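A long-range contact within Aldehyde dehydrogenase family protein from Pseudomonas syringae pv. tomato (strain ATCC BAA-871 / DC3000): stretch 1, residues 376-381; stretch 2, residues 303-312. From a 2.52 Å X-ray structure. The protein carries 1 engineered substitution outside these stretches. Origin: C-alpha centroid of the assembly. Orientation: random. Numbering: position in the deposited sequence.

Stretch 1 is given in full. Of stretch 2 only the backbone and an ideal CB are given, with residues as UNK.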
ATOM      1  N   THR A 376     -35.294   5.020  -8.250  1.00 42.29           N
ATOM      2  CA  THR A 376     -35.538   4.116  -9.366  1.00 42.28           C
ATOM      3  C   THR A 376     -35.135   2.688  -9.021  1.00 44.90           C
ATOM      4  O   THR A 376     -34.077   2.451  -8.419  1.00 45.72           O
ATOM      5  CB  THR A 376     -34.799   4.587 -10.626  1.00 40.20           C
ATOM      6  OG1 THR A 376     -35.215   5.918 -10.929  1.00 38.47           O
ATOM      7  CG2 THR A 376     -35.161   3.707 -11.811  1.00 40.89           C
ATOM      8  N   VAL A 377     -36.004   1.745  -9.411  1.00 35.09           N
ATOM      9  CA  VAL A 377     -35.796   0.317  -9.204  1.00 38.17           C
ATOM     10  C   VAL A 377     -35.952  -0.405 -10.542  1.00 38.06           C
ATOM     11  O   VAL A 377     -36.973  -0.260 -11.229  1.00 36.91           O
ATOM     12  CB  VAL A 377     -36.762  -0.268  -8.152  1.00 40.87           C
ATOM     13  CG1 VAL A 377     -36.587  -1.755  -8.043  1.00 44.11           C
ATOM     14  CG2 VAL A 377     -36.504   0.351  -6.808  1.00 41.96           C
ATOM     15  N   PHE A 378     -34.927  -1.171 -10.907  1.00 41.33           N
ATOM     16  CA  PHE A 378     -34.937  -2.083 -12.034  1.00 42.28           C
ATOM     17  C   PHE A 378     -34.991  -3.522 -11.536  1.00 45.81           C
ATOM     18  O   PHE A 378     -34.390  -3.867 -10.514  1.00 48.11           O
ATOM     19  CB  PHE A 378     -33.688  -1.898 -12.905  1.00 41.77           C
ATOM     20  CG  PHE A 378     -33.688  -0.640 -13.692  1.00 38.65           C
ATOM     21  CD1 PHE A 378     -34.584  -0.470 -14.735  1.00 37.69           C
ATOM     22  CD2 PHE A 378     -32.797   0.383 -13.400  1.00 36.97           C
ATOM     23  CE1 PHE A 378     -34.590   0.703 -15.473  1.00 35.55           C
ATOM     24  CE2 PHE A 378     -32.804   1.556 -14.143  1.00 34.59           C
ATOM     25  CZ  PHE A 378     -33.706   1.718 -15.175  1.00 34.06           C
ATOM     26  N   SER A 379     -35.686  -4.371 -12.285  1.00 42.67           N
ATOM     27  CA  SER A 379     -35.744  -5.788 -11.959  1.00 45.58           C
ATOM     28  C   SER A 379     -35.486  -6.602 -13.219  1.00 45.98           C
ATOM     29  O   SER A 379     -35.288  -6.054 -14.307  1.00 44.28           O
ATOM     30  CB  SER A 379     -37.091  -6.165 -11.332  1.00 45.92           C
ATOM     31  OG  SER A 379     -37.043  -7.490 -10.860  1.00 48.23           O
ATOM     32  N   GLU A 380     -35.432  -7.921 -13.038  1.00 76.82           N
ATOM     33  CA  GLU A 380     -35.117  -8.873 -14.134  1.00 77.54           C
ATOM     34  C   GLU A 380     -33.811  -8.405 -14.755  1.00 77.38           C
ATOM     35  O   GLU A 380     -33.696  -8.394 -15.967  1.00 76.80           O
ATOM     36  CB  GLU A 380     -36.244  -8.990 -15.156  1.00 76.58           C
ATOM     37  CG  GLU A 380     -37.348  -9.926 -14.725  1.00 77.59           C
ATOM     38  CD  GLU A 380     -38.640  -9.795 -15.499  1.00 76.63           C
ATOM     39  OE1 GLU A 380     -38.634  -9.130 -16.550  1.00 75.46           O
ATOM     40  OE2 GLU A 380     -39.649 -10.341 -15.037  1.00 77.12           O
ATOM     41  N   VAL A 381     -32.889  -8.017 -13.894  1.00 46.18           N
ATOM     42  CA  VAL A 381     -31.584  -7.442 -14.293  1.00 46.23           C
ATOM     43  C   VAL A 381     -30.561  -8.550 -14.503  1.00 48.05           C
ATOM     44  O   VAL A 381     -30.415  -9.418 -13.665  1.00 49.19           O
ATOM     45  CB  VAL A 381     -31.115  -6.420 -13.247  1.00 46.05           C
ATOM     46  CG1 VAL A 381     -29.628  -6.144 -13.329  1.00 46.99           C
ATOM     47  CG2 VAL A 381     -31.891  -5.136 -13.360  1.00 42.98           C
ATOM     48  N   UNK A 303     -38.945 -15.693  -5.697  1.00 60.53           N
ATOM     49  CA  UNK A 303     -39.361 -14.634  -4.789  1.00 60.38           C
ATOM     50  C   UNK A 303     -39.294 -13.254  -5.432  1.00 59.85           C
ATOM     51  O   UNK A 303     -39.654 -12.266  -4.788  1.00 59.80           O
ATOM     52  CB  UNK A 303     -38.493 -14.659  -3.530  1.00 60.38           C
ATOM     53  N   UNK A 304     -38.887 -13.168  -6.700  1.00 60.28           N
ATOM     54  CA  UNK A 304     -38.629 -11.870  -7.321  1.00 59.78           C
ATOM     55  C   UNK A 304     -39.887 -11.001  -7.369  1.00 59.90           C
ATOM     56  O   UNK A 304     -39.845  -9.817  -7.017  1.00 59.76           O
ATOM     57  CB  UNK A 304     -38.078 -12.066  -8.735  1.00 59.78           C
ATOM     58  N   UNK A 305     -41.015 -11.561  -7.817  1.00 60.68           N
ATOM     59  CA  UNK A 305     -42.223 -10.744  -7.937  1.00 60.94           C
ATOM     60  C   UNK A 305     -42.648 -10.162  -6.593  1.00 61.08           C
ATOM     61  O   UNK A 305     -43.162  -9.039  -6.536  1.00 61.02           O
ATOM     62  CB  UNK A 305     -43.365 -11.574  -8.527  1.00 60.94           C
ATOM     63  N   UNK A 306     -42.438 -10.901  -5.505  1.00 61.93           N
ATOM     64  CA  UNK A 306     -42.758 -10.359  -4.190  1.00 62.06           C
ATOM     65  C   UNK A 306     -41.826  -9.205  -3.820  1.00 61.60           C
ATOM     66  O   UNK A 306     -42.281  -8.166  -3.324  1.00 61.57           O
ATOM     67  CB  UNK A 306     -42.676 -11.461  -3.131  1.00 62.06           C
ATOM     68  N   UNK A 307     -40.516  -9.364  -4.049  1.00 53.11           N
ATOM     69  CA  UNK A 307     -39.585  -8.303  -3.664  1.00 52.70           C
ATOM     70  C   UNK A 307     -39.753  -7.093  -4.575  1.00 52.20           C
ATOM     71  O   UNK A 307     -39.638  -5.948  -4.123  1.00 52.02           O
ATOM     72  CB  UNK A 307     -38.141  -8.807  -3.713  1.00 52.70           C
ATOM     73  N   UNK A 308     -40.039  -7.319  -5.863  1.00 54.44           N
ATOM     74  CA  UNK A 308     -40.373  -6.205  -6.749  1.00 54.19           C
ATOM     75  C   UNK A 308     -41.479  -5.348  -6.143  1.00 54.60           C
ATOM     76  O   UNK A 308     -41.301  -4.144  -5.924  1.00 54.35           O
ATOM     77  CB  UNK A 308     -40.799  -6.722  -8.125  1.00 54.19           C
ATOM     78  N   UNK A 309     -42.629  -5.969  -5.839  1.00 55.40           N
ATOM     79  CA  UNK A 309     -43.737  -5.239  -5.224  1.00 55.67           C
ATOM     80  C   UNK A 309     -43.299  -4.522  -3.951  1.00 55.59           C
ATOM     81  O   UNK A 309     -43.668  -3.364  -3.718  1.00 55.48           O
ATOM     82  CB  UNK A 309     -44.891  -6.194  -4.913  1.00 55.67           C
ATOM     83  N   UNK A 310     -42.519  -5.203  -3.110  1.00 61.28           N
ATOM     84  CA  UNK A 310     -42.084  -4.601  -1.857  1.00 61.20           C
ATOM     85  C   UNK A 310     -41.148  -3.427  -2.091  1.00 60.68           C
ATOM     86  O   UNK A 310     -41.116  -2.491  -1.285  1.00 60.73           O
ATOM     87  CB  UNK A 310     -41.396  -5.648  -0.978  1.00 61.20           C
ATOM     88  N   UNK A 311     -40.377  -3.461  -3.181  1.00 52.88           N
ATOM     89  CA  UNK A 311     -39.420  -2.392  -3.460  1.00 52.37           C
ATOM     90  C   UNK A 311     -40.119  -1.153  -4.013  1.00 52.38           C
ATOM     91  O   UNK A 311     -39.839  -0.026  -3.583  1.00 52.25           O
ATOM     92  CB  UNK A 311     -38.355  -2.877  -4.446  1.00 52.37           C
ATOM     93  N   UNK A 312     -41.028  -1.346  -4.973  1.00 52.57           N
ATOM     94  CA  UNK A 312     -41.863  -0.247  -5.435  1.00 52.64           C
ATOM     95  C   UNK A 312     -42.604   0.385  -4.271  1.00 53.14           C
ATOM     96  O   UNK A 312     -42.690   1.615  -4.164  1.00 53.17           O
ATOM     97  CB  UNK A 312     -42.854  -0.731  -6.496  1.00 52.64           C
TER

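Positions 304-312 are helical and run nearly antiparallel to the strand of stretch 1, at 172° between their directions, with the axes 9.5 Å apart at closest approach. The strand turns V377 and S379 toward the helix, and F378 away.

At position 303 the ideal CB has nothing of stretch 1 within 5.5 Å, so stretch 1 hardly restricts the choice. The residue is R303, out of reach of the strand.

At position 304, CA-to-CB points toward stretch 1, and the ideal CB lies 5.2 Å from S379 OG. The gap could take a leucine, a methionine or a longer polar chain able to meet the hydroxyl. It holds L304, with chi1 t and chi2 p. L304 CD1 lies 3.5 Å from S379 OG and L304 CD2 3.8 Å from it; L304 CD2 also comes 4.0 Å from E380 CG, the aliphatic part of an otherwise acidic side chain.

Positions 305, 306 and 307 have no part of stretch 1 within 5.5 Å of their CB atoms, and many helix-compatible residues would serve. They are A305, E306 and V307, none of which touches the strand.

Position 308 points sideways, yet its ideal CB is 4.7 Å from S379 OG, and the CA of position 308 is 7.0 Å from S379 CA. A hydroxyl within such range invites a polar chain that can reach back: glutamine, glutamate or perhaps asparagine. A negative charge is less obvious, because E380 is nearby. The residue is E308; with chi1 m and chi2 t, its end comes nearer than its first bond suggests. S379 OG donates a hydrogen bond to E308 OE2 at 2.3 Å, a very short distance that should be read with caution, since the carboxylate oxygen is crowded in the model. E308 OE1 is hydrogen-bonded elsewhere in the structure. The like-charged E380 OE2 is also close, 4.5 Å from E308 OE2.

Positions 309 and 310 have CB atoms beyond 5.5 Å of stretch 1, which therefore sets little limit; A309 and L310 occupy them.

Position 311 points toward the strand, its ideal CB already 4.2 Å from V377 CG1. A small apolar residue suits this spot, since a methyl alone suffices for contact. It is A311, whose CB packs against V377 CG1 at 4.2 Å.

Position 312 points sideways, with nothing of stretch 1 within 5.5 Å of its ideal CB, so many helix-compatible residues would serve; it is A312.

Stretch 2, residues 303-312: RLAEVEALAA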
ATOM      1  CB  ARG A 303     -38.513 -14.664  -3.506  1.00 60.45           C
ATOM      2  CG  ARG A 303     -38.693 -15.936  -2.663  1.00 61.14           C
ATOM      3  CD  ARG A 303     -40.069 -15.984  -1.972  1.00 62.25           C
ATOM      4  NE  ARG A 303     -39.952 -15.999  -0.514  1.00 62.54           N
ATOM      5  CZ  ARG A 303     -40.761 -15.332   0.299  1.00 62.90           C
ATOM      6  NH1 ARG A 303     -41.735 -14.592  -0.207  1.00 62.96           N
ATOM      7  NH2 ARG A 303     -40.597 -15.389   1.613  1.00 63.24           N
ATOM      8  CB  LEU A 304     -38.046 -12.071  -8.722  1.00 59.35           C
ATOM      9  CG  LEU A 304     -37.520 -10.870  -9.520  1.00 58.73           C
ATOM     10  CD1 LEU A 304     -36.307 -10.209  -8.864  1.00 58.35           C
ATOM     11  CD2 LEU A 304     -37.188 -11.300 -10.946  1.00 58.40           C
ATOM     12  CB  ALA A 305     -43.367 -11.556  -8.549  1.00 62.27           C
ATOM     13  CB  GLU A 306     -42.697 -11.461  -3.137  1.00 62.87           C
ATOM     14  CG  GLU A 306     -43.261 -11.027  -1.801  1.00 63.40           C
ATOM     15  CD  GLU A 306     -43.187 -12.105  -0.735  1.00 64.34           C
ATOM     16  OE1 GLU A 306     -42.923 -11.739   0.431  1.00 64.24           O
ATOM     17  OE2 GLU A 306     -43.399 -13.306  -1.049  1.00 65.31           O
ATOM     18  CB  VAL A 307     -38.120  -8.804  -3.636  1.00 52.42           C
ATOM     19  CG1 VAL A 307     -38.042 -10.332  -3.631  1.00 52.71           C
ATOM     20  CG2 VAL A 307     -37.308  -8.214  -4.762  1.00 51.78           C
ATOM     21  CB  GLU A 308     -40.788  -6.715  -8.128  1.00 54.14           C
ATOM     22  CG  GLU A 308     -39.641  -7.092  -9.041  1.00 53.73           C
ATOM     23  CD  GLU A 308     -40.136  -7.633 -10.375  1.00 53.85           C
ATOM     24  OE1 GLU A 308     -41.374  -7.700 -10.565  1.00 54.27           O
ATOM     25  OE2 GLU A 308     -39.303  -7.987 -11.235  1.00 53.51           O
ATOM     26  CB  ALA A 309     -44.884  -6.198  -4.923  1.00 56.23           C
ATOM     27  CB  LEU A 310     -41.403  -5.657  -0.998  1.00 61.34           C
ATOM     28  CG  LEU A 310     -42.366  -6.676  -0.409  1.00 61.90           C
ATOM     29  CD1 LEU A 310     -41.665  -8.026  -0.221  1.00 62.08           C
ATOM     30  CD2 LEU A 310     -42.887  -6.131   0.909  1.00 62.06           C
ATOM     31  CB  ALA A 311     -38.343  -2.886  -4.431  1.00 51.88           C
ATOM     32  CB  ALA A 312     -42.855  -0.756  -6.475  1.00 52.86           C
TER
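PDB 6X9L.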